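Local coordinates for protein aspartate-semialdehyde dehydrogenase 2 (Vibrio cholerae, PDB 2R00) that catalyses the NADPH-dependent reductive dephosphorylation of L-aspartyl-4-phosphate to L-aspartate-semialdehyde, a step shared by lysine and methionine biosynthesis, and works as a homodimer, at residues S97-Y101 against I125-N130; R100-I105 against W218-K222; L107-E111 against N323-I327. One frame throughout, in Å; residues are numbered along the deposited sequence.

All three contacts bind the loop between strands 91-94 and 125-127 to its surroundings. Contact 1 is the buried one: it packs the start of this loop on strand 125-127 through apolar side chains and one arginine-carbonyl hydrogen bond. Contact 2 is more open and strongly polar; helix 211-223 sends Lys222 into the backbone of the same loop. Arg100 works in both; Tyr101 makes its contacts in contact 2. Contact 3, partly buried, sets the later loop residues against helix 316-335 with proline packing and two hydrogen bonds donated by side-chain amides. Asn130 N to Glu219 OE1, 3.1 Å, links contacts 1 and 2, and Ala127 O to Val108 N, 3.2 Å, links contacts 1 and 3.

Contact 1: S97-Y101 against I125-N130; sequences SHFRY and IIANPN
Arg100 lays its side chain along Ala127 and Asn128, with CG of Arg100 4.1 Å from CB of Ala127, and covers the end of strand 125-127 in the Rossmann-type nucleotide-binding domain. Residues 97-100 form a type I turn closed by a weak bond from Arg100 N to Ser97 O, 3.3 Å; residues 125-127 are extended. The CA atoms of Arg100 and Ala127 are nearest, 5.3 Å apart. Chi1 of Arg100 is m and chi2 and chi3 are t, so the straight chain brings NE to Asn128 O at 2.9 Å (N-H...O 153°). That carbonyl lies near the guanidinium plane, while Pro129 C and Asn130 N lie over one face, with Arg100 CZ 3.5 Å from Asn130 N. At the other end Phe99, chi1 m, receives a CH-pi contact: Ile125 CD1 sits 4.0 Å from the ring centroid and 14° off its normal. Asn130 N-caps helix 131-147, its OD1 accepting from Ser132 N, directly before the catalytic Cys131, whose thiol forms the acyl-thioester intermediate. Arg100 is a predicted phosphate ligand, and its bond holds NE at the carbonyl just past the strand, consistent with a guanidinium held in place for an anionic substrate.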
# COMPACT_ATOMS: atom_id res chain seq x y z
N SER A 97 -6.11 -20.71 -11.72
CA SER A 97 -6.46 -21.00 -10.33
C SER A 97 -7.07 -22.39 -10.14
O SER A 97 -7.17 -22.87 -9.01
CB SER A 97 -7.44 -19.94 -9.79
OG SER A 97 -8.60 -19.94 -10.60
N HIS A 98 -7.46 -23.04 -11.24
CA HIS A 98 -8.30 -24.25 -11.10
C HIS A 98 -7.76 -25.34 -10.17
O HIS A 98 -8.49 -25.80 -9.29
CB HIS A 98 -8.76 -24.86 -12.44
CG HIS A 98 -9.71 -26.00 -12.26
ND1 HIS A 98 -11.02 -25.81 -11.86
CD2 HIS A 98 -9.54 -27.33 -12.37
CE1 HIS A 98 -11.61 -26.99 -11.71
NE2 HIS A 98 -10.73 -27.93 -12.02
N PHE A 99 -6.50 -25.74 -10.35
CA PHE A 99 -5.93 -26.87 -9.56
C PHE A 99 -5.05 -26.48 -8.38
O PHE A 99 -4.48 -27.34 -7.72
CB PHE A 99 -5.13 -27.82 -10.45
CG PHE A 99 -5.94 -28.51 -11.49
CD1 PHE A 99 -6.75 -29.58 -11.15
CD2 PHE A 99 -5.88 -28.10 -12.82
CE1 PHE A 99 -7.52 -30.22 -12.13
CE2 PHE A 99 -6.63 -28.74 -13.80
CZ PHE A 99 -7.45 -29.80 -13.46
N ARG A 100 -4.94 -25.18 -8.10
CA ARG A 100 -4.01 -24.70 -7.06
C ARG A 100 -4.33 -25.22 -5.66
O ARG A 100 -3.44 -25.34 -4.84
CB ARG A 100 -3.96 -23.17 -7.02
CG ARG A 100 -3.45 -22.50 -8.28
CD ARG A 100 -3.31 -21.00 -8.10
NE ARG A 100 -2.88 -20.38 -9.35
CZ ARG A 100 -3.28 -19.19 -9.79
NH1 ARG A 100 -4.13 -18.46 -9.07
NH2 ARG A 100 -2.83 -18.73 -10.95
N TYR A 101 -5.60 -25.52 -5.38
CA TYR A 101 -6.07 -25.81 -4.00
C TYR A 101 -6.36 -27.30 -3.81
O TYR A 101 -6.73 -27.72 -2.71
CB TYR A 101 -7.28 -24.90 -3.62
CG TYR A 101 -7.02 -23.48 -4.08
CD1 TYR A 101 -7.53 -23.02 -5.30
CD2 TYR A 101 -6.17 -22.64 -3.36
CE1 TYR A 101 -7.24 -21.74 -5.76
CE2 TYR A 101 -5.87 -21.36 -3.82
CZ TYR A 101 -6.40 -20.92 -5.02
OH TYR A 101 -6.10 -19.66 -5.48
N ILE A 125 -0.32 -33.39 -12.89
CA ILE A 125 -0.53 -31.95 -12.92
C ILE A 125 0.28 -31.29 -11.81
O ILE A 125 0.35 -31.82 -10.68
CB ILE A 125 -2.04 -31.57 -12.76
CG1 ILE A 125 -2.91 -32.26 -13.81
CG2 ILE A 125 -2.23 -30.05 -12.90
CD1 ILE A 125 -4.39 -32.29 -13.43
N ILE A 126 0.91 -30.16 -12.15
CA ILE A 126 1.55 -29.25 -11.20
C ILE A 126 0.89 -27.88 -11.41
O ILE A 126 0.72 -27.45 -12.54
CB ILE A 126 3.08 -29.11 -11.47
CG1 ILE A 126 3.78 -30.48 -11.49
CG2 ILE A 126 3.73 -28.19 -10.44
CD1 ILE A 126 5.16 -30.48 -12.18
N ALA A 127 0.53 -27.20 -10.33
CA ALA A 127 -0.16 -25.91 -10.43
C ALA A 127 0.83 -24.76 -10.30
O ALA A 127 1.71 -24.80 -9.43
CB ALA A 127 -1.22 -25.82 -9.34
N ASN A 128 0.70 -23.77 -11.18
CA ASN A 128 1.51 -22.54 -11.16
C ASN A 128 0.75 -21.57 -10.27
O ASN A 128 -0.45 -21.38 -10.49
CB ASN A 128 1.62 -21.98 -12.59
CG ASN A 128 2.84 -21.06 -12.80
OD1 ASN A 128 2.72 -19.95 -13.36
ND2 ASN A 128 4.01 -21.52 -12.40
N PRO A 129 1.41 -20.97 -9.25
CA PRO A 129 0.68 -20.04 -8.40
C PRO A 129 0.40 -18.68 -9.04
O PRO A 129 0.88 -18.38 -10.13
CB PRO A 129 1.60 -19.87 -7.16
CG PRO A 129 2.66 -20.91 -7.29
CD PRO A 129 2.79 -21.13 -8.79
N ASN A 130 -0.40 -17.88 -8.33
CA ASN A 130 -0.68 -16.51 -8.69
C ASN A 130 0.62 -15.70 -8.65
O ASN A 130 1.43 -15.89 -7.75
CB ASN A 130 -1.69 -15.97 -7.68
CG ASN A 130 -2.37 -14.71 -8.15
OD1 ASN A 130 -1.75 -13.66 -8.24
ND2 ASN A 130 -3.66 -14.81 -8.46

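Contact 2: R100-I105 against W218-K222; sequences RYDYDI and WETQK
This is a polar helix-to-loop contact between the two domains: helix 211-223, from the dimerisation domain, faces residues 100-105 of the nucleotide-binding domain, in the loop between strands 91-94 and 125-127. The nearest CA pair, Arg100 and Glu219, is 7.3 Å apart, so long side chains bridge the gap. The loop holds a type I turn from Asp102 to Ile105, closed by Ile105 N to Asp102 O at 3.0 Å. Lys222, chi1 to chi4 all t, reaches straight out from the helix, and its NZ donates hydrogen bonds to Arg100 O (2.9 Å), Asp102 O (2.7 Å) and Ile105 O (2.8 Å). A water 2.8 Å from Lys222 NZ is a fourth acceptor and makes a weak bond to Tyr101 O, 2.6 Å away. Carbonyls from before and within the turn thus gather around one ammonium, without any acidic partner in these segments. One helical turn earlier, Glu219 (chi1 m, chi2 t) directs OE2 to 2.7 Å from Tyr101 OH, a weak hydrogen bond, and to 3.4 Å from Arg100 NH1, a weak salt bridge. Tyr101 OH also bonds Lys215, while Arg100 NE is bonded to Asn128 O. The junction so brings Arg100 and, through Tyr101 OH, Lys215, both predicted to bind phosphate, close together across the two domains. CB of Trp218 packs at 4.1 Å from Tyr101 CD2. Behind the contact, Glu219 OE1 accepts from Asn130 N and bonds Thr133 OG1 of helix 131-147, while Thr220 packs on that helix and on strand 230-238.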
# COMPACT_ATOMS: atom_id res chain seq x y z
N ARG A 100 -4.94 -25.18 -8.10
CA ARG A 100 -4.01 -24.70 -7.06
C ARG A 100 -4.33 -25.22 -5.66
O ARG A 100 -3.44 -25.34 -4.84
CB ARG A 100 -3.96 -23.17 -7.02
CG ARG A 100 -3.45 -22.50 -8.28
CD ARG A 100 -3.31 -21.00 -8.10
NE ARG A 100 -2.88 -20.38 -9.35
CZ ARG A 100 -3.28 -19.19 -9.79
NH1 ARG A 100 -4.13 -18.46 -9.07
NH2 ARG A 100 -2.83 -18.73 -10.95
N TYR A 101 -5.60 -25.52 -5.38
CA TYR A 101 -6.07 -25.81 -4.00
C TYR A 101 -6.36 -27.30 -3.81
O TYR A 101 -6.73 -27.72 -2.71
CB TYR A 101 -7.28 -24.90 -3.62
CG TYR A 101 -7.02 -23.48 -4.08
CD1 TYR A 101 -7.53 -23.02 -5.30
CD2 TYR A 101 -6.17 -22.64 -3.36
CE1 TYR A 101 -7.24 -21.74 -5.76
CE2 TYR A 101 -5.87 -21.36 -3.82
CZ TYR A 101 -6.40 -20.92 -5.02
OH TYR A 101 -6.10 -19.66 -5.48
N ASP A 102 -6.18 -28.08 -4.87
CA ASP A 102 -6.36 -29.53 -4.81
C ASP A 102 -5.30 -30.16 -3.92
O ASP A 102 -4.10 -29.99 -4.14
CB ASP A 102 -6.34 -30.16 -6.22
CG ASP A 102 -7.59 -29.84 -7.02
OD1 ASP A 102 -7.69 -28.71 -7.52
OD2 ASP A 102 -8.49 -30.71 -7.13
N TYR A 103 -5.76 -30.89 -2.90
CA TYR A 103 -4.89 -31.49 -1.89
C TYR A 103 -3.76 -32.32 -2.49
O TYR A 103 -2.63 -32.27 -2.01
CB TYR A 103 -5.73 -32.36 -0.95
CG TYR A 103 -4.95 -33.07 0.13
CD1 TYR A 103 -4.38 -32.36 1.19
CD2 TYR A 103 -4.80 -34.46 0.11
CE1 TYR A 103 -3.68 -33.01 2.19
CE2 TYR A 103 -4.10 -35.12 1.12
CZ TYR A 103 -3.55 -34.39 2.15
OH TYR A 103 -2.85 -35.03 3.15
N ASP A 104 -4.08 -33.05 -3.55
CA ASP A 104 -3.16 -33.99 -4.18
C ASP A 104 -2.26 -33.40 -5.27
O ASP A 104 -1.45 -34.11 -5.87
CB ASP A 104 -3.96 -35.18 -4.73
CG ASP A 104 -5.20 -34.75 -5.58
OD1 ASP A 104 -5.76 -33.63 -5.42
OD2 ASP A 104 -5.65 -35.60 -6.38
N ILE A 105 -2.40 -32.10 -5.53
CA ILE A 105 -1.67 -31.45 -6.62
C ILE A 105 -0.69 -30.43 -6.05
O ILE A 105 -1.11 -29.55 -5.29
CB ILE A 105 -2.64 -30.81 -7.66
CG1 ILE A 105 -3.46 -31.92 -8.35
CG2 ILE A 105 -1.87 -29.91 -8.67
CD1 ILE A 105 -4.54 -31.44 -9.34
N TRP A 218 -4.33 -19.34 1.33
CA TRP A 218 -4.26 -20.78 1.09
C TRP A 218 -3.07 -21.15 0.21
O TRP A 218 -2.39 -22.15 0.48
CB TRP A 218 -5.58 -21.28 0.49
CG TRP A 218 -6.76 -21.07 1.41
CD1 TRP A 218 -6.77 -21.12 2.78
CD2 TRP A 218 -8.12 -20.80 1.01
NE1 TRP A 218 -8.04 -20.87 3.26
CE2 TRP A 218 -8.89 -20.69 2.20
CE3 TRP A 218 -8.76 -20.66 -0.23
CZ2 TRP A 218 -10.26 -20.43 2.18
CZ3 TRP A 218 -10.14 -20.39 -0.24
CH2 TRP A 218 -10.86 -20.27 0.96
N GLU A 219 -2.81 -20.35 -0.82
CA GLU A 219 -1.60 -20.53 -1.63
C GLU A 219 -0.31 -20.40 -0.80
O GLU A 219 0.59 -21.22 -0.93
CB GLU A 219 -1.58 -19.57 -2.83
CG GLU A 219 -2.66 -19.87 -3.88
CD GLU A 219 -2.53 -19.03 -5.15
OE1 GLU A 219 -1.39 -18.76 -5.57
OE2 GLU A 219 -3.57 -18.68 -5.74
N THR A 220 -0.23 -19.36 0.03
CA THR A 220 0.95 -19.08 0.85
C THR A 220 1.27 -20.20 1.85
O THR A 220 2.42 -20.65 1.97
CB THR A 220 0.80 -17.73 1.58
OG1 THR A 220 0.73 -16.68 0.60
CG2 THR A 220 1.96 -17.45 2.53
N GLN A 221 0.23 -20.66 2.55
CA GLN A 221 0.34 -21.76 3.51
C GLN A 221 0.72 -23.09 2.86
O GLN A 221 1.49 -23.87 3.44
CB GLN A 221 -0.97 -21.91 4.29
CG GLN A 221 -1.24 -20.77 5.27
CD GLN A 221 -2.58 -20.90 5.97
OE1 GLN A 221 -3.49 -21.59 5.50
NE2 GLN A 221 -2.72 -20.22 7.10
N LYS A 222 0.16 -23.35 1.67
CA LYS A 222 0.50 -24.54 0.89
C LYS A 222 1.96 -24.54 0.44
O LYS A 222 2.67 -25.54 0.64
CB LYS A 222 -0.41 -24.66 -0.34
CG LYS A 222 -0.22 -25.93 -1.16
CD LYS A 222 -1.39 -26.17 -2.12
CE LYS A 222 -1.33 -27.55 -2.80
NZ LYS A 222 -2.60 -27.84 -3.57
O HOH W 1 -4.45 -27.79 -1.48

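Contact 3: L107-E111 against N323-I327; sequences LVVPE and NAVQI
Pro110, Gln326 and Asn323 carry most of this loop-to-helix packing, which lies in the Rossmann-type nucleotide-binding domain and joins residues 107-111 to the C-terminal helix 316-335. Residues 107-109 are extended (phi/psi near -115/115), and the chain bends at Pro110 (-55/-26) into Glu111 (-79/-15). Two CA pairs set the register: Val109 with Asn323, 6.6 Å, and Pro110 with Ile327, 6.1 Å, the helical partners being one turn apart, as the bond from Ile327 N to Asn323 O, 3.0 Å, confirms. The CA-to-CB bond of Pro110 points toward the helix, and its ring sits against that turn: CD lies 3.1 Å from Asn323 OD1, and CG lies 3.5 Å from Gln326 CB and 3.9 Å from Ile327 CG1. Asn323, chi1 t, donates from ND2 to Val108 O at 2.9 Å (N-H...O 154°), which ties the extended backbone to the helix just ahead of the proline. Val108 and Ile327 extend the apolar side, their CG1 atoms 4.0 Å apart. Val108 makes a backbone hydrogen bond with Ala127, and the side chains of Val108 and Ile327 both pack on Ile126, so the contact rests on strand 125-127. On the far side of the helix, Ala324 and Val325 pack on helix 14-25. The helix, distant in sequence, therefore lies between helix 14-25 and this loop. At the more open end Gln326, chi1 m and chi2 t, reaches Glu111, where NE2 of Gln326 donates to OE2 of Glu111 at 3.3 Å with an N-H...O angle of 160°.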
# COMPACT_ATOMS: atom_id res chain seq x y z
N LEU A 107 1.66 -27.20 -5.64
CA LEU A 107 1.63 -25.79 -6.06
C LEU A 107 3.03 -25.22 -5.88
O LEU A 107 3.49 -25.07 -4.75
CB LEU A 107 0.64 -25.01 -5.19
CG LEU A 107 0.53 -23.48 -5.36
CD1 LEU A 107 -0.06 -23.17 -6.75
CD2 LEU A 107 -0.34 -22.87 -4.25
N VAL A 108 3.70 -24.89 -6.98
CA VAL A 108 5.16 -24.79 -6.94
C VAL A 108 5.75 -23.42 -7.31
O VAL A 108 5.43 -22.87 -8.35
CB VAL A 108 5.83 -25.91 -7.80
CG1 VAL A 108 7.33 -25.75 -7.83
CG2 VAL A 108 5.42 -27.30 -7.26
N VAL A 109 6.60 -22.90 -6.42
CA VAL A 109 7.55 -21.83 -6.72
C VAL A 109 8.95 -22.45 -6.58
O VAL A 109 9.37 -22.81 -5.47
CB VAL A 109 7.42 -20.65 -5.70
CG1 VAL A 109 8.54 -19.62 -5.92
CG2 VAL A 109 6.04 -19.99 -5.78
N PRO A 110 9.66 -22.65 -7.72
CA PRO A 110 10.93 -23.40 -7.73
C PRO A 110 12.03 -22.91 -6.79
O PRO A 110 12.86 -23.72 -6.40
CB PRO A 110 11.38 -23.31 -9.20
CG PRO A 110 10.12 -23.15 -9.95
CD PRO A 110 9.26 -22.27 -9.09
N GLU A 111 12.04 -21.64 -6.41
CA GLU A 111 13.04 -21.14 -5.47
C GLU A 111 12.67 -21.51 -4.03
O GLU A 111 13.50 -21.44 -3.12
CB GLU A 111 13.19 -19.62 -5.57
CG GLU A 111 13.72 -19.14 -6.91
CD GLU A 111 12.62 -18.81 -7.90
OE1 GLU A 111 11.48 -19.34 -7.76
OE2 GLU A 111 12.90 -18.03 -8.83
N ASN A 323 8.00 -18.70 -14.05
CA ASN A 323 7.84 -19.67 -12.96
C ASN A 323 7.48 -21.05 -13.51
O ASN A 323 8.05 -22.07 -13.10
CB ASN A 323 6.77 -19.20 -11.96
CG ASN A 323 6.87 -19.92 -10.63
OD1 ASN A 323 7.74 -19.62 -9.81
ND2 ASN A 323 5.98 -20.89 -10.41
N ALA A 324 6.54 -21.05 -14.46
CA ALA A 324 6.07 -22.25 -15.17
C ALA A 324 7.19 -22.98 -15.90
O ALA A 324 7.29 -24.20 -15.83
CB ALA A 324 4.97 -21.86 -16.16
N VAL A 325 8.04 -22.23 -16.60
CA VAL A 325 9.18 -22.83 -17.30
C VAL A 325 10.22 -23.39 -16.31
O VAL A 325 10.74 -24.49 -16.52
CB VAL A 325 9.80 -21.85 -18.33
CG1 VAL A 325 10.97 -22.49 -19.08
CG2 VAL A 325 8.74 -21.40 -19.33
N GLN A 326 10.48 -22.66 -15.21
CA GLN A 326 11.38 -23.15 -14.16
C GLN A 326 10.91 -24.47 -13.55
O GLN A 326 11.73 -25.34 -13.21
CB GLN A 326 11.51 -22.13 -13.04
CG GLN A 326 12.36 -20.92 -13.36
CD GLN A 326 12.34 -19.91 -12.23
OE1 GLN A 326 11.34 -19.23 -12.01
NE2 GLN A 326 13.45 -19.81 -11.50
N ILE A 327 9.60 -24.61 -13.39
CA ILE A 327 9.00 -25.87 -12.97
C ILE A 327 9.36 -26.97 -13.96
O ILE A 327 9.83 -28.03 -13.56
CB ILE A 327 7.45 -25.77 -12.82
CG1 ILE A 327 7.08 -24.82 -11.67
CG2 ILE A 327 6.85 -27.16 -12.59
CD1 ILE A 327 5.60 -24.37 -11.66